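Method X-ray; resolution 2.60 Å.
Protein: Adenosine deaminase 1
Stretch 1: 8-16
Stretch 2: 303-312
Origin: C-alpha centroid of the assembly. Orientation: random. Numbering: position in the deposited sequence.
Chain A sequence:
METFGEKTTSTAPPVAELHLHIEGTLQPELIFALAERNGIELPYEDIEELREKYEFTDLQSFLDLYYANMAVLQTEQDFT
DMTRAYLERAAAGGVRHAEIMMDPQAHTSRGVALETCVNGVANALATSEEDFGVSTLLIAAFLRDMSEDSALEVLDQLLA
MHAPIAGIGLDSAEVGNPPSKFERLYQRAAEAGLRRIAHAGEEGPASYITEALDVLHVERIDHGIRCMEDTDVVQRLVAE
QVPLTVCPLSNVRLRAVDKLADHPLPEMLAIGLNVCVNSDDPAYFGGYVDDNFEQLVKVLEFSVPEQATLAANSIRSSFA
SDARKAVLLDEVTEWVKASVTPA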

# COMPACT_ATOMS: atom_id res chain seq x y z
N THR A 8 17.05 -20.82 -12.69
CA THR A 8 16.82 -19.38 -12.82
C THR A 8 15.44 -19.04 -13.41
O THR A 8 14.90 -19.80 -14.22
CB THR A 8 17.92 -18.71 -13.67
OG1 THR A 8 17.79 -19.10 -15.04
CG2 THR A 8 19.31 -19.10 -13.17
N THR A 9 14.88 -17.91 -12.99
CA THR A 9 13.59 -17.46 -13.52
C THR A 9 13.59 -15.95 -13.73
O THR A 9 14.32 -15.22 -13.07
CB THR A 9 12.41 -17.87 -12.58
OG1 THR A 9 11.15 -17.56 -13.21
CG2 THR A 9 12.49 -17.15 -11.24
N SER A 10 12.77 -15.48 -14.67
CA SER A 10 12.57 -14.04 -14.86
C SER A 10 11.16 -13.65 -14.46
O SER A 10 10.75 -12.49 -14.63
CB SER A 10 12.84 -13.62 -16.30
OG SER A 10 14.23 -13.66 -16.59
N THR A 11 10.41 -14.61 -13.94
CA THR A 11 9.04 -14.37 -13.50
C THR A 11 8.99 -13.95 -12.04
O THR A 11 9.92 -14.22 -11.27
CB THR A 11 8.17 -15.63 -13.69
OG1 THR A 11 8.61 -16.65 -12.78
CG2 THR A 11 8.28 -16.14 -15.12
N ALA A 12 7.91 -13.29 -11.65
CA ALA A 12 7.70 -12.87 -10.27
C ALA A 12 7.08 -14.01 -9.50
O ALA A 12 6.43 -14.88 -10.08
CB ALA A 12 6.81 -11.65 -10.22
N PRO A 13 7.28 -14.02 -8.17
CA PRO A 13 6.75 -15.07 -7.29
C PRO A 13 5.29 -14.81 -6.96
O PRO A 13 4.83 -13.68 -7.14
CB PRO A 13 7.58 -14.91 -6.01
CG PRO A 13 8.59 -13.82 -6.29
CD PRO A 13 8.04 -13.02 -7.42
N PRO A 14 4.57 -15.83 -6.48
CA PRO A 14 3.21 -15.62 -5.97
C PRO A 14 3.32 -14.86 -4.66
O PRO A 14 3.96 -15.36 -3.74
CB PRO A 14 2.71 -17.04 -5.69
CG PRO A 14 3.70 -17.96 -6.33
CD PRO A 14 5.00 -17.23 -6.35
N VAL A 15 2.73 -13.67 -4.58
CA VAL A 15 2.86 -12.85 -3.38
C VAL A 15 1.53 -12.33 -2.89
O VAL A 15 0.50 -12.50 -3.54
CB VAL A 15 3.75 -11.61 -3.62
CG1 VAL A 15 5.12 -12.01 -4.17
CG2 VAL A 15 3.05 -10.63 -4.56
N ALA A 16 1.56 -11.70 -1.72
CA ALA A 16 0.45 -10.87 -1.27
C ALA A 16 0.92 -9.42 -1.20
O ALA A 16 1.98 -9.14 -0.64
CB ALA A 16 -0.05 -11.34 0.08
N SER A 303 18.31 -13.33 -5.00
CA SER A 303 18.20 -14.69 -5.51
C SER A 303 16.76 -15.19 -5.47
O SER A 303 15.90 -14.58 -4.83
CB SER A 303 19.07 -15.63 -4.69
OG SER A 303 18.50 -15.84 -3.41
N VAL A 304 16.50 -16.32 -6.13
CA VAL A 304 15.19 -16.94 -6.10
C VAL A 304 14.74 -17.26 -4.66
O VAL A 304 13.63 -16.90 -4.26
CB VAL A 304 15.14 -18.22 -6.97
CG1 VAL A 304 13.91 -19.05 -6.64
CG2 VAL A 304 15.16 -17.87 -8.45
N PRO A 305 15.61 -17.94 -3.89
CA PRO A 305 15.28 -18.24 -2.49
C PRO A 305 15.05 -16.97 -1.68
O PRO A 305 14.22 -16.96 -0.77
CB PRO A 305 16.53 -18.96 -1.98
CG PRO A 305 17.16 -19.53 -3.20
CD PRO A 305 16.89 -18.55 -4.30
N GLU A 306 15.78 -15.90 -1.99
CA GLU A 306 15.58 -14.64 -1.28
C GLU A 306 14.22 -14.05 -1.64
O GLU A 306 13.44 -13.70 -0.75
CB GLU A 306 16.73 -13.67 -1.58
CG GLU A 306 18.05 -14.07 -0.92
CD GLU A 306 19.25 -13.25 -1.40
OE1 GLU A 306 19.15 -12.63 -2.48
OE2 GLU A 306 20.28 -13.23 -0.70
N GLN A 307 13.93 -13.96 -2.94
CA GLN A 307 12.62 -13.53 -3.43
C GLN A 307 11.49 -14.33 -2.80
O GLN A 307 10.46 -13.78 -2.40
CB GLN A 307 12.55 -13.69 -4.95
CG GLN A 307 12.92 -12.45 -5.75
CD GLN A 307 12.90 -12.72 -7.25
OE1 GLN A 307 13.72 -13.48 -7.77
NE2 GLN A 307 11.97 -12.08 -7.96
N ALA A 308 11.68 -15.64 -2.71
CA ALA A 308 10.67 -16.51 -2.11
C ALA A 308 10.43 -16.15 -0.65
O ALA A 308 9.29 -16.11 -0.19
CB ALA A 308 11.09 -17.96 -2.23
N THR A 309 11.51 -15.90 0.08
CA THR A 309 11.40 -15.51 1.48
C THR A 309 10.53 -14.26 1.60
O THR A 309 9.63 -14.20 2.44
CB THR A 309 12.78 -15.27 2.11
OG1 THR A 309 13.53 -16.49 2.11
CG2 THR A 309 12.64 -14.78 3.55
N LEU A 310 10.79 -13.27 0.74
CA LEU A 310 10.01 -12.03 0.71
C LEU A 310 8.54 -12.32 0.44
O LEU A 310 7.65 -11.75 1.09
CB LEU A 310 10.56 -11.09 -0.36
CG LEU A 310 11.95 -10.53 -0.09
CD1 LEU A 310 12.45 -9.74 -1.29
CD2 LEU A 310 11.95 -9.66 1.16
N ALA A 311 8.29 -13.19 -0.53
CA ALA A 311 6.94 -13.61 -0.88
C ALA A 311 6.21 -14.24 0.31
O ALA A 311 5.08 -13.86 0.63
CB ALA A 311 6.98 -14.59 -2.04
N ALA A 312 6.87 -15.20 0.96
CA ALA A 312 6.25 -15.92 2.06
C ALA A 312 6.00 -15.01 3.27
O ALA A 312 5.02 -15.17 3.99
CB ALA A 312 7.08 -17.14 2.46

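A helix can hold an extended segment against its flank without a single hydrogen bond between them, provided that one face presents side chains at regular intervals and the segment follows that face. The N-terminal region of adenosine deaminase 1 offers a compact example. No hydrogen bond crosses from residues 8-16 to residues 303-312, and the surface buried between them, 284 Å² with both sides summed, is held by packing alone.

The helix begins with its own polar business. Ser 303 is the N-cap: its OG accepts from Glu 306 N at 3.1 Å, while Ser 303 N donates to Glu 306 OE1 at 2.7 Å. This reciprocal pair satisfies groups that the first turn leaves without helical partners, and it lies out of reach of the other stretch.

Val 304 is the first residue to point toward the opposing segment. With chi1 in the t well, its CG2 meets Thr 9 CG2 at 3.9 Å, methyl against methyl. Thr 9 suits this partly exposed position because its two branches serve different ends: the methyl touches the valine, and OG1 shares a hydrogen bond of 2.7 Å with Thr 11 OG1 within its own stretch. Pro 305 and Glu 306 then turn elsewhere and make no contact.

One turn after Val 304 comes Gln 307, again directed toward the loop. Its chi1 of -93° lies between wells, and chi2 is extended, carrying the amide out beside the ring of Pro 13. NE2 lies 4.1 Å from Pro 13 CD and 4.4 Å from Thr 11 O, so this long side chain fills space beside the proline ring. Its neighbours Ala 308, Thr 309 and Leu 310 take no part; Thr 309 OG1 instead donates to Pro 305 O at 3.0 Å, back along its own helix.

Ala 311, a further turn on, is where the two backbones come close: Ala 311 CA is 4.8 Å from Val 15 CA. Its single methyl carbon, CB, points toward the other stretch and touches three successive residues, Pro 13 CB at 4.0 Å, Pro 14 O at 3.6 Å and Val 15 CG1 at 3.8 Å. So short a side chain allows this close approach, and the covered area, 61 Å², is the largest of any residue here. Pro 13 adds a compact apolar ring, and Val 15, at the start of a strand, adds CG1, one of the two methyls of its branched side chain. Ala 312 points away. The spacing 304, 307, 311 is thus the helical repeat itself, read out as contacts.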